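Local coordinates for protein UDP-4-amino-4,6-dideoxy-N-acetyl-beta-L-altrosamine transaminase (PDB 2FNU) that catalyses the PLP-dependent transamination of a UDP-linked 4-keto hexose, with glutamate as amino donor, in the second step of pseudaminic acid biosynthesis, at residues H157-N165 / K278-Y286; P287-K298 / D339-L347. All coordinates share one frame; numbering follows the deposited sequence.

Contact 1: H157-N165 / K278-Y286; sequences HALGSEYQN and KDKSSNHLY. With PMP (4'-deoxy-4'-aminopyridoxal-5'-phosphate), chain E.
The imidazoles of H157 and H284 meet in a T-shaped pair: the edge of H284 leads with CD2 toward one face of the H157 ring, planes at 61°, CD2 3.6 Å from H157 CG. At its edge, in plane, H157 meets the cofactor, NE2 being hydrogen-bonded to O3 of PMP at 2.9 Å. ND1 is bonded to the backbone N of A131 and NE2 also weakly to Y316 OH, bonds at both nitrogens that would limit ring rotation. The backbone of the same residue is held too: with chi1 67°, S282 OG sits between its own backbone N and carbonyl carbon and reaches across to donate to H157 O at 2.6 Å. A type II turn from A158 to S161 leads from the cofactor pocket of this fold type I PLP enzyme into strand 162-163. S161 OG accepts from S282 N at 2.8 Å and is bonded to G132 O. Farther out, E162 N donates to K280 O, and the D279 carboxylate grips two successive amides: Q164 N meets OD2 from above the carboxylate plane (2.8 Å), N165 N meets OD1 on the syn side (3.1 Å).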
loop_
_atom_site.group_PDB
_atom_site.type_symbol
_atom_site.label_atom_id
_atom_site.label_comp_id
_atom_site.label_asym_id
_atom_site.label_seq_id
_atom_site.Cartn_x
_atom_site.Cartn_y
_atom_site.Cartn_z
ATOM N N HIS B 157 12.301 7.215 -11.225
ATOM C CA HIS B 157 12.921 8.546 -11.168
ATOM C C HIS B 157 12.516 9.467 -12.305
ATOM O O HIS B 157 12.895 10.649 -12.296
ATOM C CB HIS B 157 14.456 8.437 -11.278
ATOM C CG HIS B 157 15.105 7.704 -10.148
ATOM N ND1 HIS B 157 16.472 7.671 -9.987
ATOM C CD2 HIS B 157 14.586 6.964 -9.138
ATOM C CE1 HIS B 157 16.770 6.948 -8.919
ATOM N NE2 HIS B 157 15.645 6.506 -8.384
ATOM N N ALA B 158 11.803 8.931 -13.296
ATOM C CA ALA B 158 11.879 9.520 -14.634
ATOM C C ALA B 158 10.607 10.119 -15.221
ATOM O O ALA B 158 10.543 10.311 -16.441
ATOM C CB ALA B 158 12.465 8.502 -15.635
ATOM N N LEU B 159 9.618 10.439 -14.385
ATOM C CA LEU B 159 8.434 11.101 -14.949
ATOM C C LEU B 159 8.828 12.441 -15.588
ATOM O O LEU B 159 9.376 13.342 -14.926
ATOM C CB LEU B 159 7.350 11.294 -13.898
ATOM C CG LEU B 159 6.039 11.840 -14.490
ATOM C CD1 LEU B 159 5.255 10.767 -15.210
ATOM C CD2 LEU B 159 5.226 12.455 -13.372
ATOM N N GLY B 160 8.542 12.556 -16.882
ATOM C CA GLY B 160 8.895 13.758 -17.630
ATOM C C GLY B 160 10.179 13.625 -18.434
ATOM O O GLY B 160 10.454 14.438 -19.324
ATOM N N SER B 161 10.990 12.614 -18.121
ATOM C CA SER B 161 12.196 12.351 -18.910
ATOM C C SER B 161 11.846 11.905 -20.318
ATOM O O SER B 161 10.761 11.360 -20.547
ATOM C CB SER B 161 13.060 11.277 -18.240
ATOM O OG SER B 161 13.467 11.714 -16.952
ATOM N N GLU B 162 12.792 12.135 -21.242
ATOM C CA GLU B 162 12.604 11.820 -22.668
ATOM C C GLU B 162 13.721 10.951 -23.242
ATOM O O GLU B 162 14.850 10.905 -22.728
ATOM C CB GLU B 162 12.507 13.113 -23.483
ATOM C CG GLU B 162 11.266 13.919 -23.110
ATOM C CD GLU B 162 11.122 15.233 -23.879
ATOM O OE1 GLU B 162 11.917 15.519 -24.812
ATOM O OE2 GLU B 162 10.204 16.003 -23.522
ATOM N N TYR B 163 13.391 10.279 -24.336
ATOM C CA TYR B 163 14.371 9.574 -25.147
ATOM C C TYR B 163 13.985 9.916 -26.579
ATOM O O TYR B 163 12.840 9.701 -26.991
ATOM C CB TYR B 163 14.268 8.078 -24.893
ATOM C CG TYR B 163 15.140 7.248 -25.811
ATOM C CD1 TYR B 163 14.622 6.712 -26.995
ATOM C CD2 TYR B 163 16.471 6.984 -25.491
ATOM C CE1 TYR B 163 15.413 5.935 -27.844
ATOM C CE2 TYR B 163 17.278 6.205 -26.351
ATOM C CZ TYR B 163 16.729 5.691 -27.508
ATOM O OH TYR B 163 17.494 4.912 -28.355
ATOM N N GLN B 164 14.933 10.489 -27.321
ATOM C CA GLN B 164 14.672 10.912 -28.697
ATOM C C GLN B 164 13.378 11.742 -28.787
ATOM O O GLN B 164 12.519 11.526 -29.643
ATOM C CB GLN B 164 14.716 9.714 -29.651
ATOM C CG GLN B 164 16.131 9.128 -29.752
ATOM C CD GLN B 164 16.211 7.874 -30.606
ATOM O OE1 GLN B 164 15.238 7.472 -31.257
ATOM N NE2 GLN B 164 17.384 7.238 -30.599
ATOM N N ASN B 165 13.265 12.715 -27.883
ATOM C CA ASN B 165 12.142 13.661 -27.876
ATOM C C ASN B 165 10.775 13.054 -27.590
ATOM O O ASN B 165 9.743 13.660 -27.880
ATOM C CB ASN B 165 12.099 14.478 -29.177
ATOM C CG ASN B 165 13.404 15.177 -29.439
ATOM O OD1 ASN B 165 14.149 14.798 -30.337
ATOM N ND2 ASN B 165 13.732 16.148 -28.607
ATOM N N LYS B 278 21.701 13.932 -23.283
ATOM C CA LYS B 278 21.366 14.136 -24.699
ATOM C C LYS B 278 19.867 14.318 -24.900
ATOM O O LYS B 278 19.425 14.677 -25.989
ATOM C CB LYS B 278 21.872 12.963 -25.539
ATOM C CG LYS B 278 23.396 12.914 -25.619
ATOM C CD LYS B 278 23.882 11.703 -26.402
ATOM C CE LYS B 278 25.404 11.699 -26.506
ATOM N NZ LYS B 278 25.917 10.469 -27.169
ATOM N N ASP B 279 19.088 14.077 -23.850
ATOM C CA ASP B 279 17.649 14.320 -23.894
ATOM C C ASP B 279 17.245 14.974 -22.589
ATOM O O ASP B 279 18.011 14.965 -21.609
ATOM C CB ASP B 279 16.856 13.015 -24.050
ATOM C CG ASP B 279 16.572 12.663 -25.511
ATOM O OD1 ASP B 279 15.763 13.370 -26.189
ATOM O OD2 ASP B 279 17.128 11.646 -25.955
ATOM N N LYS B 280 16.050 15.550 -22.572
ATOM C CA LYS B 280 15.500 16.124 -21.340
ATOM C C LYS B 280 15.377 15.052 -20.273
ATOM O O LYS B 280 14.942 13.929 -20.558
ATOM C CB LYS B 280 14.123 16.705 -21.585
ATOM C CG LYS B 280 14.092 18.006 -22.337
ATOM C CD LYS B 280 12.711 18.637 -22.110
ATOM C CE LYS B 280 12.316 19.648 -23.149
ATOM N NZ LYS B 280 10.920 20.094 -22.835
ATOM N N SER B 281 15.786 15.392 -19.048
ATOM C CA SER B 281 15.677 14.488 -17.899
ATOM C C SER B 281 14.811 15.123 -16.828
ATOM O O SER B 281 14.760 16.358 -16.701
ATOM C CB SER B 281 17.061 14.211 -17.287
ATOM O OG SER B 281 16.970 13.605 -15.988
ATOM N N SER B 282 14.157 14.267 -16.035
ATOM C CA SER B 282 13.378 14.736 -14.895
ATOM C C SER B 282 14.274 15.449 -13.874
ATOM O O SER B 282 13.794 16.226 -13.049
ATOM C CB SER B 282 12.725 13.533 -14.220
ATOM O OG SER B 282 13.733 12.714 -13.633
ATOM N N ASN B 283 15.568 15.147 -13.891
ATOM C CA ASN B 283 16.509 15.694 -12.905
ATOM C C ASN B 283 16.105 15.329 -11.484
ATOM O O ASN B 283 16.190 16.151 -10.575
ATOM C CB ASN B 283 16.629 17.226 -13.017
ATOM C CG ASN B 283 17.251 17.666 -14.327
ATOM O OD1 ASN B 283 16.681 18.483 -15.071
ATOM N ND2 ASN B 283 18.413 17.123 -14.625
ATOM N N HIS B 284 15.648 14.088 -11.294
ATOM C CA HIS B 284 15.340 13.650 -9.933
ATOM C C HIS B 284 16.550 13.782 -9.014
ATOM O O HIS B 284 16.406 14.227 -7.849
ATOM C CB HIS B 284 14.784 12.217 -9.905
ATOM C CG HIS B 284 14.645 11.680 -8.526
ATOM N ND1 HIS B 284 13.972 12.363 -7.530
ATOM C CD2 HIS B 284 15.122 10.552 -7.954
ATOM C CE1 HIS B 284 14.046 11.675 -6.402
ATOM N NE2 HIS B 284 14.741 10.574 -6.632
ATOM N N LEU B 285 17.715 13.362 -9.521
ATOM C CA LEU B 285 18.986 13.500 -8.787
ATOM C C LEU B 285 19.948 14.381 -9.554
ATOM O O LEU B 285 19.837 14.497 -10.792
ATOM C CB LEU B 285 19.679 12.151 -8.569
ATOM C CG LEU B 285 18.895 11.015 -7.910
ATOM C CD1 LEU B 285 19.687 9.688 -7.902
ATOM C CD2 LEU B 285 18.506 11.393 -6.489
ATOM N N TYR B 286 20.907 14.957 -8.830
ATOM C CA TYR B 286 22.059 15.610 -9.460
ATOM C C TYR B 286 23.301 14.857 -8.970
ATOM O O TYR B 286 23.832 15.174 -7.899
ATOM C CB TYR B 286 22.159 17.094 -9.061
ATOM C CG TYR B 286 23.272 17.794 -9.793
ATOM C CD1 TYR B 286 23.037 18.402 -11.031
ATOM C CD2 TYR B 286 24.572 17.799 -9.279
ATOM C CE1 TYR B 286 24.075 19.048 -11.733
ATOM C CE2 TYR B 286 25.602 18.417 -9.978
ATOM C CZ TYR B 286 25.344 19.037 -11.191
ATOM O OH TYR B 286 26.360 19.660 -11.888
HETATM N N1 PMP E . 12.584 1.975 -7.795
HETATM C C2 PMP E . 13.461 3.022 -7.682
HETATM C C2A PMP E . 14.495 3.219 -8.767
HETATM C C3 PMP E . 13.366 3.880 -6.578
HETATM O O3 PMP E . 14.208 4.949 -6.461
HETATM C C4 PMP E . 12.393 3.657 -5.576
HETATM C C4A PMP E . 12.323 4.514 -4.330
HETATM N N4A PMP E . 13.625 4.981 -3.905
HETATM C C5 PMP E . 11.473 2.618 -5.752
HETATM C C6 PMP E . 11.556 1.831 -6.899
HETATM C C5A PMP E . 10.373 2.342 -4.741
HETATM O O4P PMP E . 9.386 3.340 -4.927
HETATM P P PMP E . 8.358 3.681 -3.728
HETATM O O1P PMP E . 9.148 4.477 -2.717
HETATM O O2P PMP E . 7.306 4.541 -4.362
HETATM O O3P PMP E . 7.789 2.400 -3.182
HETATM O O HOH W 1 16.493 11.066 -20.548
HETATM O O HOH W 2 14.651 15.586 -25.047
HETATM O O HOH W 3 9.524 18.231 -24.366
#

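Contact 2: P287-K298 / D339-L347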
loop_
_atom_site.group_PDB
_atom_site.type_symbol
_atom_site.label_atom_id
_atom_site.label_comp_id
_atom_site.label_asym_id
_atom_site.label_seq_id
_atom_site.Cartn_x
_atom_site.Cartn_y
_atom_site.Cartn_z
ATOM N N PRO B 287 23.713 13.801 -9.694
ATOM C CA PRO B 287 24.882 13.010 -9.290
ATOM C C PRO B 287 26.204 13.635 -9.694
ATOM O O PRO B 287 26.340 14.165 -10.808
ATOM C CB PRO B 287 24.715 11.682 -10.066
ATOM C CG PRO B 287 23.315 11.732 -10.651
ATOM C CD PRO B 287 23.027 13.205 -10.854
ATOM N N ILE B 288 27.173 13.543 -8.786
ATOM C CA ILE B 288 28.558 13.821 -9.157
ATOM C C ILE B 288 29.381 12.563 -8.885
ATOM O O ILE B 288 29.052 11.793 -7.961
ATOM C CB ILE B 288 29.155 15.034 -8.380
ATOM C CG1 ILE B 288 29.210 14.740 -6.869
ATOM C CG2 ILE B 288 28.382 16.317 -8.701
ATOM C CD1 ILE B 288 29.915 15.847 -6.039
ATOM N N LEU B 289 30.434 12.353 -9.676
ATOM C CA LEU B 289 31.318 11.193 -9.501
ATOM C C LEU B 289 32.718 11.648 -9.094
ATOM O O LEU B 289 33.414 12.300 -9.881
ATOM C CB LEU B 289 31.407 10.350 -10.787
ATOM C CG LEU B 289 30.100 9.777 -11.327
ATOM C CD1 LEU B 289 30.369 9.101 -12.664
ATOM C CD2 LEU B 289 29.526 8.807 -10.316
ATOM N N MET B 290 33.127 11.314 -7.868
ATOM C CA MET B 290 34.441 11.725 -7.344
ATOM C C MET B 290 35.585 11.075 -8.079
ATOM O O MET B 290 35.483 9.931 -8.513
ATOM C CB MET B 290 34.603 11.277 -5.884
ATOM C CG MET B 290 33.552 11.733 -4.922
ATOM S SD MET B 290 34.066 11.389 -3.218
ATOM C CE MET B 290 34.506 9.656 -3.188
ATOM N N HIS B 291 36.710 11.786 -8.155
ATOM C CA HIS B 291 37.963 11.167 -8.586
ATOM C C HIS B 291 38.294 10.006 -7.650
ATOM O O HIS B 291 38.017 10.064 -6.447
ATOM C CB HIS B 291 39.075 12.216 -8.544
ATOM C CG HIS B 291 40.388 11.744 -9.094
ATOM N ND1 HIS B 291 40.920 12.226 -10.271
ATOM C CD2 HIS B 291 41.281 10.839 -8.623
ATOM C CE1 HIS B 291 42.081 11.639 -10.502
ATOM N NE2 HIS B 291 42.322 10.790 -9.518
ATOM N N GLN B 292 38.879 8.949 -8.206
ATOM C CA GLN B 292 39.252 7.757 -7.440
ATOM C C GLN B 292 40.124 8.038 -6.212
ATOM O O GLN B 292 40.107 7.259 -5.256
ATOM C CB GLN B 292 39.943 6.742 -8.353
ATOM N N LYS B 293 40.876 9.140 -6.234
ATOM C CA LYS B 293 41.748 9.481 -5.099
ATOM C C LYS B 293 40.961 9.713 -3.799
ATOM O O LYS B 293 41.516 9.586 -2.714
ATOM C CB LYS B 293 42.675 10.674 -5.425
ATOM C CG LYS B 293 42.013 12.058 -5.377
ATOM C CD LYS B 293 42.988 13.201 -5.717
ATOM C CE LYS B 293 43.207 13.328 -7.227
ATOM N NZ LYS B 293 44.066 14.483 -7.622
ATOM N N PHE B 294 39.668 10.037 -3.920
ATOM C CA PHE B 294 38.813 10.313 -2.759
ATOM C C PHE B 294 38.010 9.104 -2.249
ATOM O O PHE B 294 37.323 9.200 -1.223
ATOM C CB PHE B 294 37.847 11.464 -3.084
ATOM C CG PHE B 294 38.532 12.746 -3.458
ATOM C CD1 PHE B 294 39.230 13.487 -2.500
ATOM C CD2 PHE B 294 38.480 13.222 -4.766
ATOM C CE1 PHE B 294 39.858 14.692 -2.843
ATOM C CE2 PHE B 294 39.118 14.426 -5.117
ATOM C CZ PHE B 294 39.811 15.155 -4.152
ATOM N N PHE B 295 38.091 7.972 -2.945
ATOM C CA PHE B 295 37.288 6.802 -2.567
ATOM C C PHE B 295 37.508 6.411 -1.109
ATOM O O PHE B 295 36.553 6.158 -0.388
ATOM C CB PHE B 295 37.579 5.592 -3.463
ATOM C CG PHE B 295 36.996 5.678 -4.862
ATOM C CD1 PHE B 295 37.064 4.562 -5.696
ATOM C CD2 PHE B 295 36.390 6.843 -5.349
ATOM C CE1 PHE B 295 36.553 4.601 -6.992
ATOM C CE2 PHE B 295 35.877 6.891 -6.647
ATOM C CZ PHE B 295 35.971 5.776 -7.468
ATOM N N THR B 296 38.768 6.386 -0.673
ATOM C CA THR B 296 39.090 5.932 0.690
ATOM C C THR B 296 38.646 6.901 1.775
ATOM O O THR B 296 38.492 6.500 2.932
ATOM C CB THR B 296 40.607 5.626 0.866
ATOM O OG1 THR B 296 41.376 6.775 0.486
ATOM C CG2 THR B 296 41.006 4.429 0.011
ATOM N N CYS B 297 38.443 8.170 1.428
ATOM C CA CYS B 297 37.953 9.118 2.433
ATOM C C CYS B 297 36.510 9.583 2.203
ATOM O O CYS B 297 36.106 10.644 2.691
ATOM C CB CYS B 297 38.910 10.308 2.589
ATOM S SG CYS B 297 39.201 11.237 1.095
ATOM N N LYS B 298 35.735 8.766 1.490
ATOM C CA LYS B 298 34.337 9.114 1.182
ATOM C C LYS B 298 33.453 9.407 2.397
ATOM O O LYS B 298 32.721 10.394 2.407
ATOM C CB LYS B 298 33.670 8.058 0.322
ATOM C CG LYS B 298 32.291 8.538 -0.138
ATOM C CD LYS B 298 31.770 7.700 -1.228
ATOM C CE LYS B 298 30.546 8.334 -1.898
ATOM N NZ LYS B 298 29.996 7.305 -2.808
ATOM N N ASP B 339 32.766 0.700 -8.620
ATOM C CA ASP B 339 33.402 2.000 -8.887
ATOM C C ASP B 339 32.363 3.117 -8.875
ATOM O O ASP B 339 32.615 4.177 -8.300
ATOM C CB ASP B 339 34.148 2.026 -10.233
ATOM C CG ASP B 339 35.417 1.164 -10.244
ATOM O OD1 ASP B 339 35.886 0.713 -9.179
ATOM O OD2 ASP B 339 35.919 0.929 -11.356
ATOM N N PHE B 340 31.197 2.878 -9.495
ATOM C CA PHE B 340 30.160 3.906 -9.512
ATOM C C PHE B 340 29.689 4.244 -8.090
ATOM O O PHE B 340 29.587 5.412 -7.705
ATOM C CB PHE B 340 28.966 3.458 -10.366
ATOM C CG PHE B 340 27.933 4.534 -10.539
ATOM C CD1 PHE B 340 28.032 5.444 -11.580
ATOM C CD2 PHE B 340 26.866 4.644 -9.641
ATOM C CE1 PHE B 340 27.067 6.462 -11.714
ATOM C CE2 PHE B 340 25.906 5.644 -9.773
ATOM C CZ PHE B 340 26.013 6.553 -10.812
ATOM N N TYR B 341 29.382 3.211 -7.313
ATOM C CA TYR B 341 28.959 3.419 -5.921
ATOM C C TYR B 341 30.008 4.184 -5.115
ATOM O O TYR B 341 29.678 5.099 -4.365
ATOM C CB TYR B 341 28.694 2.059 -5.292
ATOM C CG TYR B 341 28.435 2.029 -3.806
ATOM C CD1 TYR B 341 27.438 2.809 -3.226
ATOM C CD2 TYR B 341 29.152 1.154 -2.988
ATOM C CE1 TYR B 341 27.182 2.744 -1.839
ATOM C CE2 TYR B 341 28.900 1.073 -1.608
ATOM C CZ TYR B 341 27.926 1.869 -1.050
ATOM O OH TYR B 341 27.665 1.767 0.298
ATOM N N HIS B 342 31.275 3.817 -5.272
ATOM C CA HIS B 342 32.320 4.493 -4.514
ATOM C C HIS B 342 32.412 5.954 -4.919
ATOM O O HIS B 342 32.626 6.818 -4.078
ATOM C CB HIS B 342 33.661 3.782 -4.681
ATOM C CG HIS B 342 33.659 2.400 -4.116
ATOM N ND1 HIS B 342 34.488 1.404 -4.581
ATOM C CD2 HIS B 342 32.923 1.846 -3.124
ATOM C CE1 HIS B 342 34.265 0.294 -3.901
ATOM N NE2 HIS B 342 33.320 0.533 -3.014
ATOM N N ALA B 343 32.188 6.225 -6.200
ATOM C CA ALA B 343 32.369 7.583 -6.733
ATOM C C ALA B 343 31.181 8.517 -6.488
ATOM O O ALA B 343 31.345 9.740 -6.397
ATOM C CB ALA B 343 32.671 7.527 -8.228
ATOM N N GLU B 344 29.974 7.963 -6.385
ATOM C CA GLU B 344 28.786 8.815 -6.529
ATOM C C GLU B 344 28.326 9.534 -5.260
ATOM O O GLU B 344 28.288 8.957 -4.166
ATOM C CB GLU B 344 27.615 7.982 -7.079
ATOM C CG GLU B 344 26.462 8.817 -7.682
ATOM C CD GLU B 344 25.427 9.313 -6.663
ATOM O OE1 GLU B 344 25.331 8.756 -5.537
ATOM O OE2 GLU B 344 24.691 10.278 -7.022
ATOM N N ILE B 345 27.938 10.795 -5.446
ATOM C CA ILE B 345 27.283 11.599 -4.405
ATOM C C ILE B 345 26.147 12.344 -5.074
ATOM O O ILE B 345 26.349 12.942 -6.134
ATOM C CB ILE B 345 28.233 12.630 -3.764
ATOM C CG1 ILE B 345 29.434 11.915 -3.129
ATOM C CG2 ILE B 345 27.486 13.443 -2.718
ATOM C CD1 ILE B 345 30.485 12.887 -2.543
ATOM N N SER B 346 24.957 12.288 -4.465
ATOM C CA SER B 346 23.798 13.036 -4.949
ATOM C C SER B 346 23.645 14.325 -4.174
ATOM O O SER B 346 23.495 14.306 -2.957
ATOM C CB SER B 346 22.525 12.208 -4.807
ATOM O OG SER B 346 22.655 11.022 -5.596
ATOM N N LEU B 347 23.681 15.443 -4.895
ATOM C CA LEU B 347 23.584 16.762 -4.261
ATOM C C LEU B 347 22.159 17.293 -4.223
ATOM O O LEU B 347 21.319 16.901 -5.051
ATOM C CB LEU B 347 24.466 17.761 -5.016
ATOM C CG LEU B 347 25.958 17.416 -5.094
ATOM C CD1 LEU B 347 26.671 18.513 -5.891
ATOM C CD2 LEU B 347 26.593 17.296 -3.711
#
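The phenyl ring of F295 is sandwiched between the helix end and its own chain. H342 CB sits over one face, a CH-pi contact 3.7 Å from the ring centroid, and Q292 CA lies against the opposite face. The H342 imidazole turns its edge toward the F295 face in an offset edge-to-face pair, planes at 62°. F295 CE2 also touches A343 CB at 3.6 Å. The ring of F340 is met obliquely by one branch of L289, whose CD2 comes within 3.7 Å of F340 CE1 and also packs on E344 CB. Helix 335-343 runs straight into strand 344-347, which pairs antiparallel with 286-290, itself flanked on its other side by 270-272. The hydrogen-bonded pair I288-I345 carries two straight bonds, I288 N to I345 O at 2.8 Å and I345 N to I288 O at 2.9 Å. One more backbone bond follows, from M290 N to the carbonyl O of A343, the last residue of the helix. On the I288 side of the sheet, I288 CG2 touches L347 CD1, and M290 SD lies 3.9 Å from I345 CD1, next to F369 of helix 355-370. The K298 chain, fully extended with CG anti to the backbone N (chi1 -172°), brings NZ to the carbonyls at the helix C-terminus, donating to E344 O at 2.7 Å and weakly to H342 O, where the helix dipole would probably favour positive charge. On the face carrying P287, L289 and E344, S346 OG donates to the syn lone pair of E344 OE2, while H315 N binds E344 OE1.

In the fold
The two contacts follow in series, loop 278-286 running directly into strand 286-290, and their centres are 22 Å apart. They join where Y286 O lies 3.0 Å from L347 N, a probable hydrogen bond, and L285 CD1 packs 4.0 Å from S346 OG. Contact 1 touches the cofactor through H157 and lies beside the substrate: the H157 side chain is about 4 Å from the bound UDP-sugar and about 3 Å from that of Y316, and the H284 side chain about 3 Å from that of K183, the cofactor-attachment lysine (nearest atoms). Contact 2 stands farther back, the S346 side chain about 10 Å from PMP and about 8 Å from the nucleotide sugar, yet its hydroxyl bonds to ND1 of substrate-binding H315.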